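Local coordinates for Endonuclease/exonuclease/phosphatase domain-containing protein (PDB 3L1W), which is of unknown function but belongs to the endonuclease/exonuclease/phosphatase (DNase I-like) family, and so may act as a 3'-5' RNA exonuclease, at residues 8-13 / 43-48; 198-203 / 236-241. All coordinates share one frame; numbering follows the deposited sequence.

Interaction 1. Residues 8-13 / 43-48; sequences VRVDTE and EVRPNQ
Gln48 OE1 is gripped by two backbone N-H groups, one from each segment, where the loop 8-13 meets the strand-to-helix junction of the DNase I-like fold. Arg45 N, at the N-cap of helix 46-55, reaches Gln48 OE1 at 2.8 Å and almost straight (171°), so the N3 side chain accepts from the N-cap N-H. Asp11 N joins at 3.0 Å from Gln48 OE1, entering from above the carbonyl plane. With its chain extended beyond CG, Gln48 also extends NE2 to Arg9 O, 3.0 Å away and close to the amide plane; Arg23 is a second donor to this oxygen. The primary amide thus bridges two backbone sites of the loop and pins it to the helix start. Val10 N donates to the anti lone pair of Glu43 OE1 (2.9 Å), which also takes a water held by Arg9 NH1. Asn7 binds Glu43 OE2, so both carboxylate oxygens are held and the rotation of the group is fixed. Glu43 probably corresponds to the metal-binding glutamate of relatives. Arg9 itself turns to Asp15 in a salt bridge. Val8 CG2 presses on Val44 CG1 at a tight 3.5 Å, and Val10 CG2 lies against Arg45 CG. Asn47 ND2 meets Asp11 OD2 at 2.9 Å, from above a carboxylate plane turned 32° from the amide.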
loop_
_atom_site.group_PDB
_atom_site.type_symbol
_atom_site.label_atom_id
_atom_site.label_comp_id
_atom_site.label_asym_id
_atom_site.label_seq_id
_atom_site.Cartn_x
_atom_site.Cartn_y
_atom_site.Cartn_z
ATOM N N VAL A 8 10.947 -1.360 -13.555
ATOM C CA VAL A 8 10.709 0.079 -13.451
ATOM C C VAL A 8 10.713 0.818 -14.774
ATOM O O VAL A 8 10.588 2.047 -14.781
ATOM C CB VAL A 8 11.687 0.764 -12.457
ATOM C CG1 VAL A 8 11.522 0.172 -11.056
ATOM C CG2 VAL A 8 13.139 0.669 -12.952
ATOM N N ARG A 9 10.827 0.061 -15.874
ATOM C CA ARG A 9 10.865 0.590 -17.251
ATOM C C ARG A 9 12.158 1.335 -17.592
ATOM O O ARG A 9 12.489 2.372 -16.999
ATOM C CB ARG A 9 9.622 1.442 -17.563
ATOM C CG ARG A 9 9.669 2.181 -18.909
ATOM C CD ARG A 9 9.578 1.257 -20.118
ATOM N NE ARG A 9 9.337 2.053 -21.328
ATOM C CZ ARG A 9 9.241 1.556 -22.555
ATOM N NH1 ARG A 9 9.369 0.253 -22.757
ATOM N NH2 ARG A 9 9.013 2.373 -23.586
ATOM N N VAL A 10 12.885 0.798 -18.562
ATOM C CA VAL A 10 14.182 1.342 -18.938
ATOM C C VAL A 10 14.014 2.802 -19.374
ATOM O O VAL A 10 13.003 3.169 -19.969
ATOM C CB VAL A 10 14.829 0.498 -20.067
ATOM C CG1 VAL A 10 14.085 0.687 -21.384
ATOM C CG2 VAL A 10 16.303 0.840 -20.229
ATOM N N ASP A 11 14.996 3.636 -19.047
ATOM C CA ASP A 11 15.001 5.018 -19.504
ATOM C C ASP A 11 15.116 5.020 -21.025
ATOM O O ASP A 11 16.095 4.516 -21.580
ATOM C CB ASP A 11 16.184 5.755 -18.874
ATOM C CG ASP A 11 16.164 7.253 -19.138
ATOM O OD1 ASP A 11 15.127 7.781 -19.591
ATOM O OD2 ASP A 11 17.199 7.904 -18.870
ATOM N N THR A 12 14.104 5.562 -21.695
ATOM C CA THR A 12 14.115 5.640 -23.152
ATOM C C THR A 12 13.360 6.870 -23.644
ATOM O O THR A 12 12.320 7.238 -23.096
ATOM C CB THR A 12 13.510 4.376 -23.793
ATOM O OG1 THR A 12 13.444 4.547 -25.212
ATOM C CG2 THR A 12 12.107 4.106 -23.257
ATOM N N GLU A 13 13.880 7.505 -24.686
ATOM C CA GLU A 13 13.239 8.705 -25.209
ATOM C C GLU A 13 11.922 8.368 -25.891
ATOM O O GLU A 13 11.104 9.246 -26.142
ATOM C CB GLU A 13 14.183 9.473 -26.138
ATOM C CG GLU A 13 15.306 10.167 -25.388
ATOM C CD GLU A 13 16.196 10.990 -26.287
ATOM O OE1 GLU A 13 15.969 10.990 -27.516
ATOM O OE2 GLU A 13 17.127 11.639 -25.762
ATOM N N GLU A 43 15.330 -3.449 -15.515
ATOM C CA GLU A 43 15.367 -2.367 -16.515
ATOM C C GLU A 43 15.922 -1.050 -15.985
ATOM O O GLU A 43 15.258 -0.020 -16.039
ATOM C CB GLU A 43 13.997 -2.159 -17.167
ATOM C CG GLU A 43 13.507 -3.382 -17.938
ATOM C CD GLU A 43 12.421 -3.070 -18.957
ATOM O OE1 GLU A 43 12.302 -1.906 -19.374
ATOM O OE2 GLU A 43 11.697 -4.006 -19.369
ATOM N N VAL A 44 17.145 -1.087 -15.471
ATOM C CA VAL A 44 17.789 0.128 -14.997
ATOM C C VAL A 44 19.137 0.357 -15.678
ATOM O O VAL A 44 20.080 -0.423 -15.516
ATOM C CB VAL A 44 17.940 0.139 -13.456
ATOM C CG1 VAL A 44 16.577 0.358 -12.812
ATOM C CG2 VAL A 44 18.582 -1.165 -12.946
ATOM N N ARG A 45 19.207 1.433 -16.450
ATOM C CA ARG A 45 20.471 1.908 -16.984
ATOM C C ARG A 45 21.245 2.577 -15.849
ATOM O O ARG A 45 20.700 2.780 -14.754
ATOM C CB ARG A 45 20.208 2.864 -18.148
ATOM C CG ARG A 45 19.589 2.150 -19.357
ATOM C CD ARG A 45 19.375 3.083 -20.547
ATOM N NE ARG A 45 20.605 3.780 -20.896
ATOM C CZ ARG A 45 21.660 3.200 -21.464
ATOM N NH1 ARG A 45 22.743 3.916 -21.740
ATOM N NH2 ARG A 45 21.638 1.905 -21.754
ATOM N N PRO A 46 22.525 2.899 -16.080
ATOM C CA PRO A 46 23.339 3.402 -14.966
ATOM C C PRO A 46 22.760 4.627 -14.270
ATOM O O PRO A 46 22.858 4.732 -13.042
ATOM C CB PRO A 46 24.671 3.737 -15.639
ATOM C CG PRO A 46 24.758 2.735 -16.755
ATOM C CD PRO A 46 23.344 2.602 -17.275
ATOM N N ASN A 47 22.164 5.543 -15.028
ATOM C CA ASN A 47 21.561 6.713 -14.405
ATOM C C ASN A 47 20.410 6.350 -13.470
ATOM O O ASN A 47 20.225 6.970 -12.425
ATOM C CB ASN A 47 21.118 7.734 -15.458
ATOM C CG ASN A 47 19.990 7.227 -16.332
ATOM O OD1 ASN A 47 20.025 6.097 -16.821
ATOM N ND2 ASN A 47 18.981 8.059 -16.526
ATOM N N GLN A 48 19.642 5.331 -13.841
ATOM C CA GLN A 48 18.534 4.867 -13.012
ATOM C C GLN A 48 19.056 4.196 -11.740
ATOM O O GLN A 48 18.491 4.361 -10.663
ATOM C CB GLN A 48 17.657 3.899 -13.807
ATOM C CG GLN A 48 17.060 4.548 -15.048
ATOM C CD GLN A 48 16.268 3.563 -15.893
ATOM O OE1 GLN A 48 16.816 2.933 -16.797
ATOM N NE2 GLN A 48 14.973 3.429 -15.603
HETATM O O HOH W 1 10.798 -1.818 -21.530
HETATM O O HOH W 2 19.923 6.257 -19.634
#

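Interaction 2. Residues 198-203 / 236-241; sequences TFQNFT and GRFPSD
The Phe202 ring, part of a type I' turn from Gln200 to Thr203 in this DNase I-like fold, carries Asp241 on one face: CB stands 3.8 Å from the ring centroid, 11° off the normal, in a CH-pi contact, and Asp241 N lies over the same ring toward its rim. Phe238 O and Pro239 O come to its edge, and Trp18 meets it edge-to-face. The Phe199 ring has Asn201 N over its centre and pairs edge-to-face with His242, while Thr203 O sits at the edge of the Phe238 ring. The turn is bonded to the carbonyls of Ser240 and Asp241; with His242 following, the sequence is consistent with the Ser-Asp-His signature of DNase I-like enzymes. Asp241 O accepts from Gln200 N at 2.9 Å and, in a longer bond, from Asn201 N, both in the carbonyl plane. Gln200, bent at chi2 (72°), lays its amide obliquely along Phe238 and sends NE2 straight to Ser240 O at 2.8 Å. Tyr204 of the second subunit also packs on Phe238. A water links Asn201 OD1 to Asp241 OD2. Inside the turn, Phe202 N hydrogen-bonds to Gln200 OE1, 2.7 Å away and nearly along the C=O axis, though its own N-H is bent.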
loop_
_atom_site.group_PDB
_atom_site.type_symbol
_atom_site.label_atom_id
_atom_site.label_comp_id
_atom_site.label_asym_id
_atom_site.label_seq_id
_atom_site.Cartn_x
_atom_site.Cartn_y
_atom_site.Cartn_z
ATOM N N THR A 198 0.173 -7.908 -14.189
ATOM C CA THR A 198 1.152 -6.948 -13.713
ATOM C C THR A 198 1.571 -5.915 -14.759
ATOM O O THR A 198 2.152 -4.895 -14.417
ATOM C CB THR A 198 2.422 -7.698 -13.246
ATOM O OG1 THR A 198 3.003 -8.390 -14.354
ATOM C CG2 THR A 198 2.058 -8.738 -12.178
ATOM N N PHE A 199 1.283 -6.166 -16.031
ATOM C CA PHE A 199 1.742 -5.251 -17.069
ATOM C C PHE A 199 0.593 -4.462 -17.703
ATOM O O PHE A 199 -0.319 -5.060 -18.282
ATOM C CB PHE A 199 2.505 -6.014 -18.162
ATOM C CG PHE A 199 2.994 -5.121 -19.269
ATOM C CD1 PHE A 199 4.102 -4.310 -19.078
ATOM C CD2 PHE A 199 2.324 -5.066 -20.482
ATOM C CE1 PHE A 199 4.549 -3.466 -20.083
ATOM C CE2 PHE A 199 2.760 -4.225 -21.491
ATOM C CZ PHE A 199 3.875 -3.419 -21.292
ATOM N N GLN A 200 0.652 -3.132 -17.612
ATOM C CA GLN A 200 -0.435 -2.286 -18.103
ATOM C C GLN A 200 -0.025 -1.351 -19.244
ATOM O O GLN A 200 -0.854 -0.601 -19.756
ATOM C CB GLN A 200 -1.110 -1.486 -16.962
ATOM C CG GLN A 200 -0.287 -1.275 -15.698
ATOM C CD GLN A 200 0.861 -0.283 -15.864
ATOM O OE1 GLN A 200 0.991 0.372 -16.897
ATOM N NE2 GLN A 200 1.684 -0.149 -14.820
ATOM N N ASN A 201 1.243 -1.395 -19.641
ATOM C CA ASN A 201 1.695 -0.610 -20.789
ATOM C C ASN A 201 1.484 0.905 -20.607
ATOM O O ASN A 201 1.287 1.628 -21.589
ATOM C CB ASN A 201 0.971 -1.090 -22.052
ATOM C CG ASN A 201 1.687 -0.691 -23.323
ATOM O OD1 ASN A 201 2.919 -0.682 -23.378
ATOM N ND2 ASN A 201 0.919 -0.360 -24.358
ATOM N N PHE A 202 1.540 1.370 -19.358
ATOM C CA PHE A 202 1.321 2.782 -19.001
ATOM C C PHE A 202 -0.108 3.248 -19.256
ATOM O O PHE A 202 -0.363 4.447 -19.297
ATOM C CB PHE A 202 2.285 3.727 -19.733
ATOM C CG PHE A 202 3.667 3.814 -19.121
ATOM C CD1 PHE A 202 4.794 3.717 -19.926
ATOM C CD2 PHE A 202 3.837 4.019 -17.758
ATOM C CE1 PHE A 202 6.061 3.810 -19.394
ATOM C CE2 PHE A 202 5.109 4.115 -17.206
ATOM C CZ PHE A 202 6.225 4.009 -18.030
ATOM N N THR A 203 -1.033 2.312 -19.426
ATOM C CA THR A 203 -2.430 2.680 -19.651
ATOM C C THR A 203 -3.199 2.665 -18.331
ATOM O O THR A 203 -3.535 1.599 -17.809
ATOM C CB THR A 203 -3.095 1.740 -20.650
ATOM O OG1 THR A 203 -2.289 1.670 -21.833
ATOM C CG2 THR A 203 -4.487 2.256 -21.012
ATOM N N GLY A 236 -3.002 10.064 -12.369
ATOM C CA GLY A 236 -3.554 9.578 -13.620
ATOM C C GLY A 236 -2.568 8.848 -14.506
ATOM O O GLY A 236 -2.862 8.570 -15.669
ATOM N N ARG A 237 -1.396 8.549 -13.956
ATOM C CA ARG A 237 -0.385 7.758 -14.662
ATOM C C ARG A 237 0.177 6.738 -13.699
ATOM O O ARG A 237 0.042 6.886 -12.489
ATOM C CB ARG A 237 0.751 8.654 -15.152
ATOM C CG ARG A 237 0.330 9.643 -16.203
ATOM C CD ARG A 237 1.505 10.488 -16.685
ATOM N NE ARG A 237 1.144 11.224 -17.893
ATOM C CZ ARG A 237 1.980 11.989 -18.585
ATOM N NH1 ARG A 237 3.238 12.130 -18.193
ATOM N NH2 ARG A 237 1.556 12.616 -19.674
ATOM N N PHE A 238 0.804 5.698 -14.237
ATOM C CA PHE A 238 1.490 4.734 -13.392
ATOM C C PHE A 238 2.970 5.046 -13.458
ATOM O O PHE A 238 3.466 5.444 -14.512
ATOM C CB PHE A 238 1.223 3.308 -13.864
ATOM C CG PHE A 238 -0.199 2.859 -13.664
ATOM C CD1 PHE A 238 -0.796 2.919 -12.408
ATOM C CD2 PHE A 238 -0.930 2.343 -14.730
ATOM C CE1 PHE A 238 -2.117 2.488 -12.226
ATOM C CE2 PHE A 238 -2.241 1.909 -14.556
ATOM C CZ PHE A 238 -2.833 1.977 -13.307
ATOM N N PRO A 239 3.675 4.890 -12.331
ATOM C CA PRO A 239 5.105 5.225 -12.289
ATOM C C PRO A 239 5.938 4.333 -13.218
ATOM O O PRO A 239 6.977 4.775 -13.669
ATOM C CB PRO A 239 5.482 4.987 -10.820
ATOM C CG PRO A 239 4.185 5.063 -10.070
ATOM C CD PRO A 239 3.165 4.477 -11.012
ATOM N N SER A 240 5.491 3.106 -13.475
ATOM C CA SER A 240 6.124 2.222 -14.452
ATOM C C SER A 240 5.022 1.585 -15.286
ATOM O O SER A 240 3.837 1.701 -14.927
ATOM C CB SER A 240 6.934 1.115 -13.766
ATOM O OG SER A 240 7.483 0.234 -14.752
ATOM N N ASP A 241 5.389 0.920 -16.386
ATOM C CA ASP A 241 4.392 0.195 -17.173
ATOM C C ASP A 241 4.117 -1.203 -16.617
ATOM O O ASP A 241 3.289 -1.943 -17.157
ATOM C CB ASP A 241 4.717 0.169 -18.686
ATOM C CG ASP A 241 6.093 -0.413 -19.004
ATOM O OD1 ASP A 241 6.865 -0.754 -18.084
ATOM O OD2 ASP A 241 6.401 -0.513 -20.213
HETATM O O HOH W 3 5.176 0.600 -22.340
HETATM O O HOH W 4 0.780 5.857 -17.163
#

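Overall arrangement
Interaction 1 joins the loop after strand 2-7 to the junction of strand 38-44 and helix 46-55; interaction 2 joins two loops, one of which connects the two sheets. They touch each other, with centres about 15 Å apart: Arg9 packs on Phe202 and Asp241, and Ser240 lies against the Val8-Arg9 backbone. Interaction 2 is the more buried and relies on aromatic rings around backbone carbonyls; interaction 1, partly buried, depends on amide and carboxylate bonds. Asn7 and Arg23 bond to both. Glu43 and Asp241 probably correspond to active-site acids of relatives, so both contacts would lie at the same active-site end of the fold. Subunit packing reaches interaction 2 alone.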